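Local coordinates for protein esterase (uncultured bacterium pCosCE1, PDB 7ATL) that hydrolyses carboxylic esters as a family VIII carboxylesterase with a beta-lactamase-type fold and also shows promiscuous acyltransferase activity, at residues K68-L73 and Q192-W197; M78-K83 and I288-T293. All coordinates share one frame; numbering follows the deposited sequence.

Overall arrangement
Both contacts are made by helix 67-80, which runs from the probable active site towards the surface of the protein. Contact 1 uses its beginning and packs it against helix 190-199 in the interior; contact 2 uses its last turn and ties it to the start of helix 291-297. The two centres lie about 13 Å apart, about 12 Å and 21 Å from the centre of the chain. Direct packing joins them: Met78 CE lies 3.5 Å from Trp197 NE1, and Leu73 CD1 is 4.0 Å from Leu289 CD1. Lys68, in contact 1, belongs to a probable SxxK motif with Ser65, and the side chain of Phe194 lies about 7 Å from a bound PEG.

Contact 1: K68-L73 and Q192-W197; sequences KPYITL and QVFNHW
Phe194 extends its ring towards Tyr70 because its CG is anti to the backbone N (chi1 176°), whereas Tyr70 has chi1 at -89°, which sets its ring so that the CD1 side lies against the edge of Phe194. The two rings form an offset edge-to-face pair, with centroids 5.3 Å apart and planes at 85°. Phe194 presents the edge: its CE1 comes within 3.4 Å of Tyr70 CD1, and its CZ lies 3.7 Å from the same atom. Ile71 adds a lighter apolar touch from the next position of its helix, its CD1 lying 4.2 Å from Phe194 CD1. The contact is thus buried aromatic and aliphatic packing centred on one phenylalanine. On the same helix, Lys68 points its side chain elsewhere; its NZ is hydrogen-bonded to Ser65 OG, Tyr123 OH, Tyr171 OH and Gly264 O, consistent with the SxxK active site of beta-lactamase-like esterases. Thr72 OG1 returns a 2.8 Å bond to Lys68 O, the carbonyl that also accepts from Thr72 N. The Tyr70-Phe194 pair and Ile71 pack helix 67-80 against helix 190-199, while Tyr70 also touches Asp273, Val274 and Leu277 of helix 271-283 and Ile71 rests on Ile175 and Leu182 of helix 174-186.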
ATOM      1  N   LYS A  68       3.565  -0.681   0.908  1.00 24.33           N
ATOM      2  CA  LYS A  68       4.464  -0.329  -0.229  1.00 25.44           C
ATOM      3  C   LYS A  68       5.122   1.045  -0.056  1.00 25.38           C
ATOM      4  O   LYS A  68       6.341   1.172  -0.214  1.00 24.92           O
ATOM      5  CB  LYS A  68       3.674  -0.453  -1.534  1.00 25.61           C
ATOM      6  CG  LYS A  68       3.349  -1.899  -1.853  1.00 25.57           C
ATOM      7  CD  LYS A  68       2.599  -2.099  -3.118  1.00 26.58           C
ATOM      8  CE  LYS A  68       2.664  -3.555  -3.559  1.00 27.80           C
ATOM      9  NZ  LYS A  68       1.669  -4.397  -2.849  1.00 26.81           N
ATOM     10  N   PRO A  69       4.369   2.145   0.184  1.00 25.42           N
ATOM     11  CA  PRO A  69       4.994   3.461   0.314  1.00 26.37           C
ATOM     12  C   PRO A  69       5.967   3.517   1.502  1.00 26.43           C
ATOM     13  O   PRO A  69       6.986   4.167   1.367  1.00 26.82           O
ATOM     14  CB  PRO A  69       3.832   4.446   0.432  1.00 24.06           C
ATOM     15  CG  PRO A  69       2.660   3.590   0.783  1.00 25.14           C
ATOM     16  CD  PRO A  69       2.910   2.228   0.184  1.00 24.23           C
ATOM     17  N   TYR A  70       5.657   2.790   2.579  1.00 25.93           N
ATOM     18  CA  TYR A  70       6.560   2.578   3.737  1.00 24.93           C
ATOM     19  C   TYR A  70       7.917   2.036   3.267  1.00 25.52           C
ATOM     20  O   TYR A  70       8.954   2.614   3.645  1.00 24.77           O
ATOM     21  CB  TYR A  70       5.895   1.678   4.780  1.00 23.40           C
ATOM     22  CG  TYR A  70       5.074   2.434   5.797  1.00 23.75           C
ATOM     23  CD1 TYR A  70       5.629   3.447   6.555  1.00 23.07           C
ATOM     24  CD2 TYR A  70       3.733   2.158   5.987  1.00 23.46           C
ATOM     25  CE1 TYR A  70       4.891   4.144   7.493  1.00 22.54           C
ATOM     26  CE2 TYR A  70       2.970   2.845   6.913  1.00 22.22           C
ATOM     27  CZ  TYR A  70       3.560   3.833   7.674  1.00 22.76           C
ATOM     28  OH  TYR A  70       2.822   4.514   8.582  1.00 23.07           O
ATOM     29  N   ILE A  71       7.935   0.948   2.490  1.00 26.69           N
ATOM     30  CA  ILE A  71       9.205   0.248   2.141  1.00 26.39           C
ATOM     31  C   ILE A  71       9.851   0.977   0.957  1.00 27.54           C
ATOM     32  O   ILE A  71      11.115   1.019   0.908  1.00 28.27           O
ATOM     33  CB  ILE A  71       8.993  -1.252   1.893  1.00 26.78           C
ATOM     34  CG1 ILE A  71       8.312  -1.926   3.082  1.00 26.58           C
ATOM     35  CG2 ILE A  71      10.313  -1.931   1.559  1.00 27.57           C
ATOM     36  CD1 ILE A  71       9.106  -1.870   4.355  1.00 26.69           C
ATOM     37  N   THR A  72       9.042   1.571   0.076  1.00 25.60           N
ATOM     38  CA  THR A  72       9.544   2.502  -0.964  1.00 25.91           C
ATOM     39  C   THR A  72      10.304   3.648  -0.272  1.00 26.39           C
ATOM     40  O   THR A  72      11.428   3.961  -0.712  1.00 26.46           O
ATOM     41  CB  THR A  72       8.409   3.001  -1.859  1.00 24.84           C
ATOM     42  OG1 THR A  72       7.850   1.855  -2.504  1.00 21.70           O
ATOM     43  CG2 THR A  72       8.878   4.026  -2.871  1.00 23.96           C
ATOM     44  N   LEU A  73       9.749   4.221   0.802  1.00 26.92           N
ATOM     45  CA  LEU A  73      10.438   5.288   1.584  1.00 26.12           C
ATOM     46  C   LEU A  73      11.781   4.772   2.109  1.00 25.87           C
ATOM     47  O   LEU A  73      12.744   5.527   2.031  1.00 26.74           O
ATOM     48  CB  LEU A  73       9.610   5.811   2.765  1.00 25.68           C
ATOM     49  CG  LEU A  73      10.358   6.858   3.601  1.00 25.47           C
ATOM     50  CD1 LEU A  73      10.888   7.960   2.700  1.00 26.82           C
ATOM     51  CD2 LEU A  73       9.492   7.457   4.678  1.00 26.10           C
ATOM     52  N   GLN A 192      13.853  -4.788  11.101  1.00 26.97           N
ATOM     53  CA  GLN A 192      14.902  -3.929  11.711  1.00 29.83           C
ATOM     54  C   GLN A 192      15.240  -2.806  10.714  1.00 28.29           C
ATOM     55  O   GLN A 192      15.370  -1.649  11.142  1.00 27.50           O
ATOM     56  CB  GLN A 192      16.132  -4.736  12.140  1.00 31.61           C
ATOM     57  CG  GLN A 192      15.949  -5.500  13.443  1.00 35.35           C
ATOM     58  CD  GLN A 192      14.983  -6.673  13.410  1.00 38.51           C
ATOM     59  OE1 GLN A 192      14.180  -6.844  14.320  1.00 43.33           O
ATOM     60  NE2 GLN A 192      15.042  -7.513  12.386  1.00 36.57           N
ATOM     61  N   VAL A 193      15.314  -3.113   9.420  1.00 27.14           N
ATOM     62  CA  VAL A 193      15.531  -2.079   8.366  1.00 25.45           C
ATOM     63  C   VAL A 193      14.446  -1.005   8.488  1.00 25.65           C
ATOM     64  O   VAL A 193      14.771   0.185   8.569  1.00 24.71           O
ATOM     65  CB  VAL A 193      15.544  -2.684   6.958  1.00 23.43           C
ATOM     66  CG1 VAL A 193      15.592  -1.584   5.926  1.00 23.19           C
ATOM     67  CG2 VAL A 193      16.700  -3.649   6.762  1.00 23.75           C
ATOM     68  N   PHE A 194      13.183  -1.405   8.490  1.00 26.78           N
ATOM     69  CA  PHE A 194      12.047  -0.458   8.586  1.00 27.76           C
ATOM     70  C   PHE A 194      12.165   0.370   9.871  1.00 28.77           C
ATOM     71  O   PHE A 194      11.858   1.583   9.846  1.00 27.04           O
ATOM     72  CB  PHE A 194      10.704  -1.189   8.586  1.00 26.67           C
ATOM     73  CG  PHE A 194       9.534  -0.261   8.780  1.00 26.66           C
ATOM     74  CD1 PHE A 194       9.142   0.595   7.758  1.00 25.47           C
ATOM     75  CD2 PHE A 194       8.850  -0.217   9.993  1.00 27.47           C
ATOM     76  CE1 PHE A 194       8.066   1.452   7.931  1.00 26.42           C
ATOM     77  CE2 PHE A 194       7.773   0.643  10.170  1.00 28.21           C
ATOM     78  CZ  PHE A 194       7.381   1.478   9.132  1.00 28.39           C
ATOM     79  N   ASN A 195      12.528  -0.277  10.983  1.00 31.44           N
ATOM     80  CA  ASN A 195      12.577   0.413  12.296  1.00 32.76           C
ATOM     81  C   ASN A 195      13.660   1.500  12.216  1.00 31.17           C
ATOM     82  O   ASN A 195      13.331   2.678  12.465  1.00 31.17           O
ATOM     83  CB  ASN A 195      12.739  -0.553  13.471  1.00 34.08           C
ATOM     84  CG  ASN A 195      12.691   0.183  14.795  1.00 36.31           C
ATOM     85  OD1 ASN A 195      11.734   0.899  15.093  1.00 40.66           O
ATOM     86  ND2 ASN A 195      13.751   0.068  15.569  1.00 37.96           N
ATOM     87  N   HIS A 196      14.867   1.126  11.793  1.00 30.98           N
ATOM     88  CA  HIS A 196      16.058   2.011  11.677  1.00 34.67           C
ATOM     89  C   HIS A 196      15.866   3.071  10.590  1.00 32.27           C
ATOM     90  O   HIS A 196      16.246   4.220  10.859  1.00 38.24           O
ATOM     91  CB  HIS A 196      17.342   1.203  11.455  1.00 37.06           C
ATOM     92  CG  HIS A 196      17.695   0.353  12.625  1.00 41.15           C
ATOM     93  ND1 HIS A 196      18.516  -0.749  12.516  1.00 44.63           N
ATOM     94  CD2 HIS A 196      17.316   0.422  13.922  1.00 41.93           C
ATOM     95  CE1 HIS A 196      18.648  -1.316  13.698  1.00 44.35           C
ATOM     96  NE2 HIS A 196      17.926  -0.610  14.577  1.00 44.66           N
ATOM     97  N   TRP A 197      15.267   2.735   9.446  1.00 31.55           N
ATOM     98  CA  TRP A 197      15.250   3.636   8.256  1.00 29.38           C
ATOM     99  C   TRP A 197      13.976   4.466   8.191  1.00 26.90           C
ATOM    100  O   TRP A 197      14.033   5.519   7.573  1.00 27.52           O
ATOM    101  CB  TRP A 197      15.493   2.860   6.960  1.00 28.34           C
ATOM    102  CG  TRP A 197      16.925   2.469   6.853  1.00 26.25           C
ATOM    103  CD1 TRP A 197      17.511   1.389   7.427  1.00 27.73           C
ATOM    104  CD2 TRP A 197      17.973   3.209   6.218  1.00 26.94           C
ATOM    105  NE1 TRP A 197      18.842   1.364   7.125  1.00 30.51           N
ATOM    106  CE2 TRP A 197      19.159   2.483   6.405  1.00 28.00           C
ATOM    107  CE3 TRP A 197      18.020   4.390   5.476  1.00 30.31           C
ATOM    108  CZ2 TRP A 197      20.384   2.910   5.912  1.00 26.80           C
ATOM    109  CZ3 TRP A 197      19.225   4.808   4.959  1.00 30.76           C
ATOM    110  CH2 TRP A 197      20.391   4.068   5.175  1.00 30.55           C
TER

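Contact 2: M78-K83 and I288-T293; sequences MIEQQK and ILQPAT
Glu80 OE2 accepts two hydrogen bonds from the start of helix 291-297, one from Thr293 OG1 and one from Gln290 N, each 2.7 Å long. Gln290 occupies the N-cap position of that helix, so a carboxylate from the last turn of helix 67-80 meets the N-terminal end of another helix. The backbone bond is nearly straight, with an N-H...O angle of 163° at Gln290, and reaches the syn lone pair of OE2, whereas the threonine hydroxyl donates to the anti lone pair. With both lone pairs engaged, the rotation of the carboxylate is restrained, and the helix end would probably favour its negative charge.

An extended chain beyond CG (chi2 -173°) carries the Glu80 carboxylate across to the other segment. Its second oxygen, OE1, lies 3.4 Å from Ile288 O, an approach of two acceptors that is no bond; that carbonyl instead accepts from Arg77 NE, a residue of the same helix as Glu80. Ile288 and Leu289 lie in the loop leading into helix 291-297.

Outward from the polar centre, carbon atoms of Leu289, Gln290 and Thr293 surround the carboxylate. Thr293 crosses the glutamate chain at a slant. Leu289 CD1 lies 3.8 Å from Glu80 OE2, and Leu289 also packs on Leu73, about two turns back on helix 67-80. Beyond Glu80 the helix closes in a Schellman motif: Gln82 takes positive phi, and Lys83 N returns to Met78 O while Gln82 N returns to Ile79 O. With its CG anti to the carbonyl carbon (chi1 -55°), Gln290 lays its first side-chain carbons beside the carboxylate, CG 3.2 Å from Glu80 OE2.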
ATOM      1  N   MET A  78      17.760   5.110   1.381  1.00 27.45           N
ATOM      2  CA  MET A  78      19.041   4.376   1.216  1.00 27.73           C
ATOM      3  C   MET A  78      19.694   4.921  -0.052  1.00 28.26           C
ATOM      4  O   MET A  78      20.926   5.036  -0.105  1.00 27.60           O
ATOM      5  CB  MET A  78      18.818   2.867   1.103  1.00 26.85           C
ATOM      6  CG  MET A  78      18.815   2.168   2.434  1.00 28.71           C
ATOM      7  SD  MET A  78      18.272   0.459   2.260  1.00 29.90           S
ATOM      8  CE  MET A  78      18.416  -0.126   3.944  1.00 33.87           C
ATOM      9  N   ILE A  79      18.864   5.263  -1.028  1.00 28.77           N
ATOM     10  CA  ILE A  79      19.309   5.794  -2.343  1.00 31.14           C
ATOM     11  C   ILE A  79      19.866   7.211  -2.153  1.00 32.30           C
ATOM     12  O   ILE A  79      20.919   7.510  -2.738  1.00 32.95           O
ATOM     13  CB  ILE A  79      18.148   5.716  -3.346  1.00 30.96           C
ATOM     14  CG1 ILE A  79      18.001   4.293  -3.890  1.00 29.22           C
ATOM     15  CG2 ILE A  79      18.318   6.737  -4.453  1.00 32.04           C
ATOM     16  CD1 ILE A  79      16.638   3.968  -4.438  1.00 29.62           C
ATOM     17  N   GLU A  80      19.206   8.045  -1.351  1.00 33.92           N
ATOM     18  CA  GLU A  80      19.709   9.400  -0.999  1.00 31.06           C
ATOM     19  C   GLU A  80      21.127   9.290  -0.456  1.00 29.94           C
ATOM     20  O   GLU A  80      21.986  10.062  -0.884  1.00 30.96           O
ATOM     21  CB  GLU A  80      18.836  10.050   0.061  1.00 29.54           C
ATOM     22  CG  GLU A  80      17.787  10.944  -0.527  1.00 29.93           C
ATOM     23  CD  GLU A  80      17.036  11.709   0.542  1.00 32.17           C
ATOM     24  OE1 GLU A  80      17.171  11.382   1.775  1.00 29.90           O
ATOM     25  OE2 GLU A  80      16.291  12.594   0.132  1.00 31.80           O
ATOM     26  N   GLN A  81      21.358   8.339   0.434  1.00 29.97           N
ATOM     27  CA  GLN A  81      22.681   8.125   1.075  1.00 34.66           C
ATOM     28  C   GLN A  81      23.638   7.373   0.144  1.00 32.67           C
ATOM     29  O   GLN A  81      24.748   7.051   0.571  1.00 31.82           O
ATOM     30  CB  GLN A  81      22.512   7.267   2.325  1.00 39.23           C
ATOM     31  CG  GLN A  81      21.265   7.607   3.119  1.00 44.93           C
ATOM     32  CD  GLN A  81      21.623   8.248   4.421  1.00 45.22           C
ATOM     33  OE1 GLN A  81      22.797   8.397   4.729  1.00 51.39           O
ATOM     34  NE2 GLN A  81      20.606   8.619   5.177  1.00 48.30           N
ATOM     35  N   GLN A  82      23.197   6.979  -1.040  1.00 35.43           N
ATOM     36  CA  GLN A  82      24.059   6.246  -2.003  1.00 38.71           C
ATOM     37  C   GLN A  82      24.597   4.966  -1.342  1.00 37.00           C
ATOM     38  O   GLN A  82      25.790   4.696  -1.480  1.00 37.58           O
ATOM     39  CB  GLN A  82      25.180   7.179  -2.462  1.00 37.97           C
ATOM     40  CG  GLN A  82      24.696   8.580  -2.814  1.00 39.47           C
ATOM     41  CD  GLN A  82      25.691   9.299  -3.698  1.00 41.12           C
ATOM     42  OE1 GLN A  82      26.657   9.901  -3.205  1.00 39.67           O
ATOM     43  NE2 GLN A  82      25.465   9.210  -5.009  1.00 34.73           N
ATOM     44  N   LYS A  83      23.749   4.246  -0.605  1.00 37.14           N
ATOM     45  CA  LYS A  83      23.963   2.829  -0.195  1.00 38.57           C
ATOM     46  C   LYS A  83      23.300   1.895  -1.232  1.00 33.26           C
ATOM     47  O   LYS A  83      23.703   0.715  -1.320  1.00 30.90           O
ATOM     48  CB  LYS A  83      23.427   2.616   1.225  1.00 43.39           C
ATOM     49  CG  LYS A  83      24.188   3.333   2.333  1.00 53.27           C
ATOM     50  CD  LYS A  83      23.984   2.670   3.716  1.00 68.24           C
ATOM     51  CE  LYS A  83      24.441   3.497   4.905  1.00 67.29           C
ATOM     52  NZ  LYS A  83      25.879   3.835   4.788  1.00 67.93           N
ATOM     53  N   ILE A 288      15.661  13.681   6.712  1.00 45.31           N
ATOM     54  CA  ILE A 288      14.919  12.404   6.488  1.00 43.12           C
ATOM     55  C   ILE A 288      14.753  12.152   4.982  1.00 39.25           C
ATOM     56  O   ILE A 288      15.168  11.076   4.515  1.00 36.96           O
ATOM     57  CB  ILE A 288      13.581  12.418   7.261  1.00 44.67           C
ATOM     58  CG1 ILE A 288      13.838  12.470   8.772  1.00 47.38           C
ATOM     59  CG2 ILE A 288      12.704  11.231   6.881  1.00 42.44           C
ATOM     60  CD1 ILE A 288      12.602  12.663   9.621  1.00 48.01           C
ATOM     61  N   LEU A 289      14.166  13.102   4.257  1.00 32.30           N
ATOM     62  CA  LEU A 289      13.943  13.004   2.802  1.00 30.94           C
ATOM     63  C   LEU A 289      14.027  14.403   2.186  1.00 28.99           C
ATOM     64  O   LEU A 289      13.258  15.272   2.609  1.00 26.99           O
ATOM     65  CB  LEU A 289      12.573  12.354   2.582  1.00 30.38           C
ATOM     66  CG  LEU A 289      12.248  11.972   1.137  1.00 29.65           C
ATOM     67  CD1 LEU A 289      13.017  10.731   0.711  1.00 28.80           C
ATOM     68  CD2 LEU A 289      10.759  11.746   0.965  1.00 29.53           C
ATOM     69  N   GLN A 290      14.940  14.593   1.236  1.00 32.04           N
ATOM     70  CA  GLN A 290      15.164  15.870   0.505  1.00 36.91           C
ATOM     71  C   GLN A 290      13.936  16.179  -0.353  1.00 36.99           C
ATOM     72  O   GLN A 290      13.335  15.288  -0.960  1.00 35.24           O
ATOM     73  CB  GLN A 290      16.420  15.824  -0.378  1.00 41.66           C
ATOM     74  CG  GLN A 290      17.720  15.435   0.331  1.00 48.23           C
ATOM     75  CD  GLN A 290      18.174  16.428   1.379  1.00 57.61           C
ATOM     76  OE1 GLN A 290      19.349  16.786   1.456  1.00 68.21           O
ATOM     77  NE2 GLN A 290      17.256  16.865   2.227  1.00 59.61           N
ATOM     78  N   PRO A 291      13.513  17.462  -0.408  1.00 39.10           N
ATOM     79  CA  PRO A 291      12.421  17.877  -1.297  1.00 39.05           C
ATOM     80  C   PRO A 291      12.547  17.317  -2.730  1.00 36.81           C
ATOM     81  O   PRO A 291      11.545  16.938  -3.325  1.00 35.24           O
ATOM     82  CB  PRO A 291      12.565  19.415  -1.302  1.00 37.95           C
ATOM     83  CG  PRO A 291      13.154  19.740   0.055  1.00 37.33           C
ATOM     84  CD  PRO A 291      14.070  18.578   0.381  1.00 37.91           C
ATOM     85  N   ALA A 292      13.774  17.295  -3.262  1.00 34.82           N
ATOM     86  CA  ALA A 292      14.096  16.829  -4.636  1.00 33.09           C
ATOM     87  C   ALA A 292      13.709  15.352  -4.798  1.00 29.48           C
ATOM     88  O   ALA A 292      13.138  15.004  -5.861  1.00 29.75           O
ATOM     89  CB  ALA A 292      15.557  17.062  -4.945  1.00 31.01           C
ATOM     90  N   THR A 293      14.023  14.522  -3.801  1.00 28.13           N
ATOM     91  CA  THR A 293      13.641  13.083  -3.744  1.00 29.46           C
ATOM     92  C   THR A 293      12.104  12.966  -3.741  1.00 29.24           C
ATOM     93  O   THR A 293      11.558  12.198  -4.579  1.00 28.85           O
ATOM     94  CB  THR A 293      14.263  12.397  -2.526  1.00 30.36           C
ATOM     95  OG1 THR A 293      15.613  12.833  -2.426  1.00 29.68           O
ATOM     96  CG2 THR A 293      14.233  10.888  -2.608  1.00 33.21           C
TER